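Local coordinates for Lys-gingipain W83 (Porphyromonas gingivalis, PDB 4ITC), which cleaves proteins after lysine as a secreted virulence protease, the chain here being its K1 cleaved adhesin domain, a calcium-binding module of the haemagglutinin region, at residues Asp24-Lys29 against Tyr46-Gly51; Phe50-Ile55 against Asp158-Asp163. All blocks are in the same frame, centred on the assembly; numbering follows the deposited sequence.

How the contacts relate
Contacts 1 and 2 follow one another along the chain on one side of the adhesin domain, their centres about 7 Å apart, and share Phe-50 and Gly-51. Strands 43-48 and 161-171 are antiparallel neighbours in the same sheet, so contact 1 adds the edge strand 29-32 to one side of 43-48 while contact 2 lies where the chain leaves that strand. Ser-49 joins the two: its N is 2.8 Å from Phe-160 O and its OG 2.9 Å from Met-159 N, both probable hydrogen bonds. Contact 1 reaches a calcium ion through Asp-24 and His-26; contact 2 reaches a bound guanidine through Asp-158 and Met-159.

Contact 1 (Asp24-Lys29 against Tyr46-Gly51); sequences DGHGWK and YSESFG. With CA (calcium ion), chain B.
Lys-29 and Tyr-46 form an antiparallel hydrogen-bonded pair where strand 29-32 joins strand 43-48 in one sheet of the adhesin domain's beta sandwich. Lys-29 N donates to Tyr-46 O and Tyr-46 N to Lys-29 O, at 2.8 and 2.9 Å respectively. The two side chains share a face of the sheet: with CG of Tyr-46 between its backbone N and carbonyl carbon (chi1 72°), the phenol ring is carried toward 24-29, where CD1 lies near Lys-29 O and Lys-29 CB sits over a ring face in a CH-pi contact. Beyond CG the lysine runs extended to Glu-48, where NZ forms a salt bridge with OE2 at 2.7 Å, arriving 37° above the carboxylate plane. One water ties this group together, bonding to Lys-29 NZ, Tyr-46 OH and Glu-48 OE1. A second water donates to Gly-27 O and to Glu-48 OE2 and accepts from Glu-48 N, so OE2 is held by both an ammonium group and a water.

Trp-28 lies against Ser-47, the residue after Tyr-46. Ser-47 CB stands 3.7 Å from the centroid of the six-membered ring of Trp-28, almost on the ring normal, while Ser-47 OG bonds to His-153 and Asn-62. Asn-62 also binds the calcium ion beside this contact, together with Asp-20 and Asp-22. Within 24-29 the ion is held by Asp-24 OD1 and His-26 O, and by a water that also donates to Asp-24 OD2. This calcium loop leads directly into the paired strand, and an Asx turn shapes it: His-26 N donates to Asp-24 OD1 at 2.9 Å from above the carboxylate plane, so this one oxygen grips both the metal, at 2.4 Å from OD1, and the backbone.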
ATOM      1  N   ASP A  24      -7.104  15.434   4.809  1.00 11.14           N
ATOM      2  CA  ASP A  24      -8.492  15.462   4.251  1.00 11.31           C
ATOM      3  C   ASP A  24      -9.477  14.522   4.924  1.00 11.85           C
ATOM      4  O   ASP A  24     -10.663  14.488   4.569  1.00 13.34           O
ATOM      5  CB  ASP A  24      -8.469  15.275   2.721  1.00 11.04           C
ATOM      6  CG  ASP A  24      -8.062  13.850   2.265  1.00 11.37           C
ATOM      7  OD1 ASP A  24      -7.671  13.044   3.139  1.00 10.38           O
ATOM      8  OD2 ASP A  24      -8.117  13.613   1.064  1.00 11.37           O
ATOM      9  N   GLY A  25      -9.011  13.716   5.860  1.00 12.30           N
ATOM     10  CA  GLY A  25      -9.865  12.779   6.541  1.00 12.08           C
ATOM     11  C   GLY A  25     -10.015  11.427   5.871  1.00 12.95           C
ATOM     12  O   GLY A  25     -10.823  10.591   6.298  1.00 15.24           O
ATOM     13  N   HIS A  26      -9.284  11.248   4.769  1.00 11.39           N
ATOM     14  CA  HIS A  26      -9.282  10.004   4.003  1.00 11.72           C
ATOM     15  C   HIS A  26      -7.883   9.408   4.046  1.00 10.93           C
ATOM     16  O   HIS A  26      -6.938  10.061   3.674  1.00 11.03           O
ATOM     17  CB  HIS A  26      -9.639  10.259   2.541  1.00 12.85           C
ATOM     18  CG  HIS A  26     -10.975  10.873   2.363  1.00 16.86           C
ATOM     19  ND1 HIS A  26     -12.118  10.126   2.230  1.00 22.57           N
ATOM     20  CD2 HIS A  26     -11.345  12.166   2.247  1.00 19.24           C
ATOM     21  CE1 HIS A  26     -13.150  10.946   2.105  1.00 21.85           C
ATOM     22  NE2 HIS A  26     -12.703  12.185   2.103  1.00 20.86           N
ATOM     23  N   GLY A  27      -7.764   8.179   4.534  1.00 10.15           N
ATOM     24  CA  GLY A  27      -6.468   7.497   4.607  1.00 10.25           C
ATOM     25  C   GLY A  27      -6.583   6.093   4.059  1.00  9.21           C
ATOM     26  O   GLY A  27      -7.570   5.725   3.392  1.00  8.85           O
ATOM     27  N   TRP A  28      -5.601   5.275   4.418  1.00  8.12           N
ATOM     28  CA  TRP A  28      -5.657   3.848   4.088  1.00  8.28           C
ATOM     29  C   TRP A  28      -6.821   3.229   4.877  1.00  9.07           C
ATOM     30  O   TRP A  28      -6.994   3.541   6.068  1.00 10.49           O
ATOM     31  CB  TRP A  28      -4.354   3.122   4.461  1.00  8.03           C
ATOM     32  CG  TRP A  28      -3.210   3.437   3.533  1.00  8.00           C
ATOM     33  CD1 TRP A  28      -2.245   4.411   3.670  1.00  7.99           C
ATOM     34  CD2 TRP A  28      -2.904   2.740   2.330  1.00  8.36           C
ATOM     35  NE1 TRP A  28      -1.392   4.373   2.606  1.00  8.19           N
ATOM     36  CE2 TRP A  28      -1.756   3.337   1.773  1.00  7.63           C
ATOM     37  CE3 TRP A  28      -3.508   1.670   1.657  1.00  8.75           C
ATOM     38  CZ2 TRP A  28      -1.183   2.893   0.590  1.00  8.26           C
ATOM     39  CZ3 TRP A  28      -2.954   1.226   0.481  1.00  8.99           C
ATOM     40  CH2 TRP A  28      -1.797   1.851  -0.062  1.00  8.42           C
ATOM     41  N   LYS A  29      -7.588   2.374   4.223  1.00  9.48           N
ATOM     42  CA  LYS A  29      -8.854   1.830   4.756  1.00 10.41           C
ATOM     43  C   LYS A  29      -8.893   0.336   4.476  1.00  9.77           C
ATOM     44  O   LYS A  29      -8.323  -0.143   3.517  1.00  8.95           O
ATOM     45  CB  LYS A  29     -10.029   2.467   4.015  1.00 12.66           C
ATOM     46  CG  LYS A  29     -10.269   3.902   4.344  1.00 16.42           C
ATOM     47  CD  LYS A  29     -11.254   4.504   3.359  1.00 18.67           C
ATOM     48  CE  LYS A  29     -11.429   5.984   3.582  1.00 22.32           C
ATOM     49  NZ  LYS A  29     -12.526   6.504   2.723  1.00 24.54           N
ATOM     50  N   TYR A  46      -6.828  -0.286   1.056  1.00  7.34           N
ATOM     51  CA  TYR A  46      -6.843   0.581  -0.106  1.00  7.92           C
ATOM     52  C   TYR A  46      -6.789   2.043   0.299  1.00  7.53           C
ATOM     53  O   TYR A  46      -7.082   2.424   1.445  1.00  7.03           O
ATOM     54  CB  TYR A  46      -8.067   0.336  -0.973  1.00  7.92           C
ATOM     55  CG  TYR A  46      -9.365   0.825  -0.383  1.00  8.38           C
ATOM     56  CD1 TYR A  46     -10.039   0.080   0.582  1.00  9.65           C
ATOM     57  CD2 TYR A  46      -9.930   2.001  -0.802  1.00  9.32           C
ATOM     58  CE1 TYR A  46     -11.232   0.504   1.086  1.00 10.30           C
ATOM     59  CE2 TYR A  46     -11.139   2.452  -0.293  1.00 10.21           C
ATOM     60  CZ  TYR A  46     -11.787   1.697   0.668  1.00 11.69           C
ATOM     61  OH  TYR A  46     -13.010   2.139   1.187  1.00 14.77           O
ATOM     62  N   SER A  47      -6.346   2.872  -0.649  1.00  7.17           N
ATOM     63  CA  SER A  47      -6.266   4.298  -0.466  1.00  6.58           C
ATOM     64  C   SER A  47      -6.760   4.969  -1.743  1.00  6.80           C
ATOM     65  O   SER A  47      -6.508   4.510  -2.863  1.00  6.27           O
ATOM     66  CB  SER A  47      -4.837   4.700  -0.149  1.00  6.35           C
ATOM     67  OG  SER A  47      -4.681   6.092  -0.041  1.00  6.67           O
ATOM     68  N   GLU A  48      -7.502   6.073  -1.567  1.00  7.23           N
ATOM     69  CA  GLU A  48      -8.253   6.736  -2.627  1.00  7.64           C
ATOM     70  C   GLU A  48      -7.551   7.963  -3.203  1.00  7.73           C
ATOM     71  O   GLU A  48      -7.149   8.884  -2.461  1.00  8.00           O
ATOM     72  CB  GLU A  48      -9.591   7.206  -2.051  1.00  8.79           C
ATOM     73  CG  GLU A  48     -10.465   6.077  -1.542  1.00  9.84           C
ATOM     74  CD  GLU A  48     -11.491   6.555  -0.539  1.00 11.43           C
ATOM     75  OE1 GLU A  48     -12.704   6.376  -0.860  1.00 13.97           O
ATOM     76  OE2 GLU A  48     -11.114   7.136   0.522  1.00 12.42           O
ATOM     77  N   SER A  49      -7.504   8.049  -4.540  1.00  7.92           N
ATOM     78  CA  SER A  49      -7.257   9.317  -5.222  1.00  8.17           C
ATOM     79  C   SER A  49      -8.507   9.958  -5.810  1.00  8.72           C
ATOM     80  O   SER A  49      -8.433  11.075  -6.340  1.00  8.68           O
ATOM     81  CB  SER A  49      -6.193   9.131  -6.314  1.00  8.61           C
ATOM     82  OG  SER A  49      -6.716   8.471  -7.418  1.00  8.77           O
ATOM     83  N   PHE A  50      -9.637   9.255  -5.705  1.00  9.23           N
ATOM     84  CA  PHE A  50     -10.963   9.739  -6.089  1.00 10.08           C
ATOM     85  C   PHE A  50     -11.928   8.965  -5.213  1.00 10.95           C
ATOM     86  O   PHE A  50     -11.811   7.749  -5.103  1.00 11.97           O
ATOM     87  CB  PHE A  50     -11.226   9.424  -7.559  1.00 10.42           C
ATOM     88  CG  PHE A  50     -12.585   9.903  -8.068  1.00 11.26           C
ATOM     89  CD1 PHE A  50     -13.688   9.090  -7.949  1.00 12.07           C
ATOM     90  CD2 PHE A  50     -12.733  11.179  -8.568  1.00 13.20           C
ATOM     91  CE1 PHE A  50     -14.935   9.514  -8.390  1.00 13.33           C
ATOM     92  CE2 PHE A  50     -13.973  11.621  -9.012  1.00 13.65           C
ATOM     93  CZ  PHE A  50     -15.056  10.780  -8.918  1.00 13.14           C
ATOM     94  N   GLY A  51     -12.893   9.664  -4.629  1.00 10.96           N
ATOM     95  CA  GLY A  51     -13.898   9.009  -3.755  1.00 12.39           C
ATOM     96  C   GLY A  51     -15.270   8.969  -4.446  1.00 13.88           C
ATOM     97  O   GLY A  51     -15.689   9.918  -5.106  1.00 14.80           O
TER
HETATM   98 CA    CA B1201      -5.590  11.861   3.083  1.00  8.64          CA
HETATM   99  O   HOH W   1      -6.390  11.654   0.794  1.00  9.67           O
HETATM  100  O   HOH W   2      -8.517   6.920   1.121  1.00  9.50           O
HETATM  101  O   HOH W   3     -14.310   4.580   0.820  1.00 26.33           O

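Contact 2 (Phe50-Ile55 against Asp158-Asp163); sequences FGLGGI and DMFYID. With GAI (guanidine), chain E.
The aromatic cluster where strand 161-171 begins, on the surface of the adhesin domain's beta sandwich, brings Phe-160 and Tyr-161 against Phe-50 and Leu-52. Here strand 50-51 leads into a type I' turn, Leu-52 to Ile-55, with Gly-53 and Gly-54 at its centre. The backbones are joined by one weak hydrogen bond, Phe-50 N to Phe-160 O at 3.4 Å. Leu-52 brings CD2 to the edge of the Phe-160 ring, 3.7 Å from CE1, with CG also near the ring plane. Its other methyl, CD1, packs 3.6 Å from Tyr-161 OH, so the branched end of the leucine meets both aromatic residues. Phe-50 crosses Phe-160 obliquely and approaches it through CD1 of each ring.

The rings of the consecutive residues Phe-160 and Tyr-161 lie over one another: Phe-160 CE2 is 3.5 Å above the tyrosine ring, over its centre, whereas Tyr-161 CE1 is displaced toward the rim of the phenylalanine. Phe-50 O approaches the edge of the tyrosine ring, near its plane. A water joins the end of this ring to the turn, accepting from Leu-52 N and bonding to Tyr-161 OH. Tyr-161 also meets the ring of Tyr-46, their planes about 30° apart, and Phe-160 N donates to Glu-91 OE2.

Phe-50 CB packs against Met-159 O. With CG anti to the backbone N (chi1 -166°), the carboxylate of Asp-158 lies beside the Phe-50 ring, OD1 nearest CD2. The same aspartate, which lines a guanidine pocket with Met-159 and Tyr-88, holds the ligand by two bonds: guanidine N2 to Asp-158 OD2, and guanidine N3 to Asp-158 O at 2.9 Å, with Met-159 CE 3.4 Å from that N3.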
ATOM      1  N   PHE A  50      -9.637   9.255  -5.705  1.00  9.23           N
ATOM      2  CA  PHE A  50     -10.963   9.739  -6.089  1.00 10.08           C
ATOM      3  C   PHE A  50     -11.928   8.965  -5.213  1.00 10.95           C
ATOM      4  O   PHE A  50     -11.811   7.749  -5.103  1.00 11.97           O
ATOM      5  CB  PHE A  50     -11.226   9.424  -7.559  1.00 10.42           C
ATOM      6  CG  PHE A  50     -12.585   9.903  -8.068  1.00 11.26           C
ATOM      7  CD1 PHE A  50     -13.688   9.090  -7.949  1.00 12.07           C
ATOM      8  CD2 PHE A  50     -12.733  11.179  -8.568  1.00 13.20           C
ATOM      9  CE1 PHE A  50     -14.935   9.514  -8.390  1.00 13.33           C
ATOM     10  CE2 PHE A  50     -13.973  11.621  -9.012  1.00 13.65           C
ATOM     11  CZ  PHE A  50     -15.056  10.780  -8.918  1.00 13.14           C
ATOM     12  N   GLY A  51     -12.893   9.664  -4.629  1.00 10.96           N
ATOM     13  CA  GLY A  51     -13.898   9.009  -3.755  1.00 12.39           C
ATOM     14  C   GLY A  51     -15.270   8.969  -4.446  1.00 13.88           C
ATOM     15  O   GLY A  51     -15.689   9.918  -5.106  1.00 14.80           O
ATOM     16  N   LEU A  52     -15.948   7.858  -4.264  1.00 13.85           N
ATOM     17  CA  LEU A  52     -17.341   7.698  -4.729  1.00 15.39           C
ATOM     18  C   LEU A  52     -18.321   8.617  -4.022  1.00 17.77           C
ATOM     19  O   LEU A  52     -18.021   9.192  -2.978  1.00 17.08           O
ATOM     20  CB  LEU A  52     -17.769   6.278  -4.480  1.00 14.23           C
ATOM     21  CG  LEU A  52     -17.032   5.240  -5.335  1.00 14.43           C
ATOM     22  CD1 LEU A  52     -17.462   3.830  -5.017  1.00 14.98           C
ATOM     23  CD2 LEU A  52     -17.190   5.560  -6.808  1.00 15.54           C
ATOM     24  N   GLY A  53     -19.510   8.751  -4.607  1.00 18.91           N
ATOM     25  CA  GLY A  53     -20.627   9.385  -3.905  1.00 20.98           C
ATOM     26  C   GLY A  53     -20.567  10.889  -3.771  1.00 23.27           C
ATOM     27  O   GLY A  53     -21.296  11.460  -2.948  1.00 28.26           O
ATOM     28  N   GLY A  54     -19.715  11.554  -4.554  1.00 23.64           N
ATOM     29  CA  GLY A  54     -19.608  13.000  -4.516  1.00 25.11           C
ATOM     30  C   GLY A  54     -18.378  13.472  -3.753  1.00 24.98           C
ATOM     31  O   GLY A  54     -18.088  14.663  -3.689  1.00 27.74           O
ATOM     32  N   ILE A  55     -17.616  12.528  -3.200  1.00 24.69           N
ATOM     33  CA  ILE A  55     -16.371  12.890  -2.530  1.00 23.18           C
ATOM     34  C   ILE A  55     -15.468  13.556  -3.565  1.00 20.63           C
ATOM     35  O   ILE A  55     -14.924  14.631  -3.320  1.00 22.23           O
ATOM     36  CB  ILE A  55     -15.642  11.673  -1.952  1.00 23.25           C
ATOM     37  CG1 ILE A  55     -16.479  10.974  -0.861  1.00 27.61           C
ATOM     38  CG2 ILE A  55     -14.272  12.082  -1.416  1.00 22.18           C
ATOM     39  CD1 ILE A  55     -16.658  11.719   0.430  1.00 30.09           C
ATOM     40  N   ASP A 158      -6.986  11.833  -8.894  1.00  9.62           N
ATOM     41  CA  ASP A 158      -7.981  11.676  -9.943  1.00  9.13           C
ATOM     42  C   ASP A 158      -7.876  10.401 -10.748  1.00  9.12           C
ATOM     43  O   ASP A 158      -8.129  10.381 -11.938  1.00  9.01           O
ATOM     44  CB  ASP A 158      -7.960  12.929 -10.875  1.00  9.02           C
ATOM     45  CG  ASP A 158      -9.153  12.995 -11.756  1.00  9.87           C
ATOM     46  OD1 ASP A 158     -10.250  12.522 -11.376  1.00 10.87           O
ATOM     47  OD2 ASP A 158      -9.023  13.588 -12.852  1.00 11.19           O
ATOM     48  N   MET A 159      -7.576   9.306 -10.055  1.00  8.63           N
ATOM     49  CA  MET A 159      -7.616   7.977 -10.638  1.00  8.72           C
ATOM     50  C   MET A 159      -8.709   7.216  -9.907  1.00  8.57           C
ATOM     51  O   MET A 159      -9.914   7.550 -10.078  1.00  9.04           O
ATOM     52  CB  MET A 159      -6.234   7.349 -10.634  1.00  9.48           C
ATOM     53  CG  MET A 159      -5.339   7.982 -11.702  1.00  9.67           C
ATOM     54  SD  MET A 159      -5.815   7.447 -13.352  1.00 10.81           S
ATOM     55  CE  MET A 159      -5.108   8.786 -14.375  1.00 10.69           C
ATOM     56  N   PHE A 160      -8.370   6.257  -9.055  1.00  7.95           N
ATOM     57  CA  PHE A 160      -9.435   5.651  -8.227  1.00  7.89           C
ATOM     58  C   PHE A 160      -8.842   5.191  -6.905  1.00  7.44           C
ATOM     59  O   PHE A 160      -8.718   5.999  -5.995  1.00  8.00           O
ATOM     60  CB  PHE A 160     -10.246   4.591  -8.978  1.00  8.32           C
ATOM     61  CG  PHE A 160     -11.526   4.199  -8.291  1.00  8.79           C
ATOM     62  CD1 PHE A 160     -12.430   5.168  -7.899  1.00  9.81           C
ATOM     63  CD2 PHE A 160     -11.813   2.885  -8.032  1.00  9.43           C
ATOM     64  CE1 PHE A 160     -13.641   4.818  -7.286  1.00 10.03           C
ATOM     65  CE2 PHE A 160     -13.031   2.520  -7.402  1.00 10.20           C
ATOM     66  CZ  PHE A 160     -13.922   3.490  -7.024  1.00 10.11           C
ATOM     67  N   TYR A 161      -8.549   3.920  -6.765  1.00  7.35           N
ATOM     68  CA  TYR A 161      -7.864   3.390  -5.571  1.00  7.33           C
ATOM     69  C   TYR A 161      -6.616   2.638  -5.940  1.00  7.00           C
ATOM     70  O   TYR A 161      -6.538   2.006  -6.995  1.00  7.82           O
ATOM     71  CB  TYR A 161      -8.681   2.411  -4.735  1.00  7.67           C
ATOM     72  CG  TYR A 161     -10.138   2.648  -4.485  1.00  8.38           C
ATOM     73  CD1 TYR A 161     -10.691   3.941  -4.474  1.00  9.03           C
ATOM     74  CD2 TYR A 161     -10.953   1.566  -4.175  1.00  9.55           C
ATOM     75  CE1 TYR A 161     -12.042   4.107  -4.227  1.00 10.38           C
ATOM     76  CE2 TYR A 161     -12.303   1.729  -3.909  1.00 10.69           C
ATOM     77  CZ  TYR A 161     -12.835   3.000  -3.940  1.00 10.66           C
ATOM     78  OH  TYR A 161     -14.173   3.268  -3.653  1.00 13.37           O
ATOM     79  N   ILE A 162      -5.648   2.672  -5.017  1.00  7.15           N
ATOM     80  CA  ILE A 162      -4.603   1.692  -4.950  1.00  7.24           C
ATOM     81  C   ILE A 162      -4.964   0.688  -3.852  1.00  7.09           C
ATOM     82  O   ILE A 162      -5.350   1.074  -2.740  1.00  7.42           O
ATOM     83  CB  ILE A 162      -3.195   2.328  -4.711  1.00  7.40           C
ATOM     84  CG1 ILE A 162      -2.102   1.246  -4.743  1.00  8.37           C
ATOM     85  CG2 ILE A 162      -3.124   3.195  -3.472  1.00  7.64           C
ATOM     86  CD1 ILE A 162      -0.714   1.852  -4.742  1.00  9.28           C
ATOM     87  N   ASP A 163      -4.804  -0.588  -4.158  1.00  7.32           N
ATOM     88  CA  ASP A 163      -5.061  -1.656  -3.218  1.00  7.56           C
ATOM     89  C   ASP A 163      -3.720  -2.357  -2.896  1.00  7.60           C
ATOM     90  O   ASP A 163      -2.904  -2.573  -3.778  1.00  7.56           O
ATOM     91  CB  ASP A 163      -5.972  -2.702  -3.815  1.00  7.84           C
ATOM     92  CG  ASP A 163      -7.322  -2.206  -4.317  1.00  8.76           C
ATOM     93  OD1 ASP A 163      -7.782  -1.064  -4.072  1.00  8.59           O
ATOM     94  OD2 ASP A 163      -7.968  -3.075  -5.016  1.00 10.52           O
TER
HETATM   95  C   GAI E1204      -9.339  10.495 -15.324  1.00 12.15           C
HETATM   96  N1  GAI E1204      -9.616  10.142 -16.512  1.00 12.25           N
HETATM   97  N2  GAI E1204      -9.971  11.490 -14.736  1.00 13.44           N
HETATM   98  N3  GAI E1204      -8.369   9.823 -14.755  1.00 13.16           N
HETATM   99  O   HOH W   4     -14.717   5.760  -2.612  1.00 13.58           O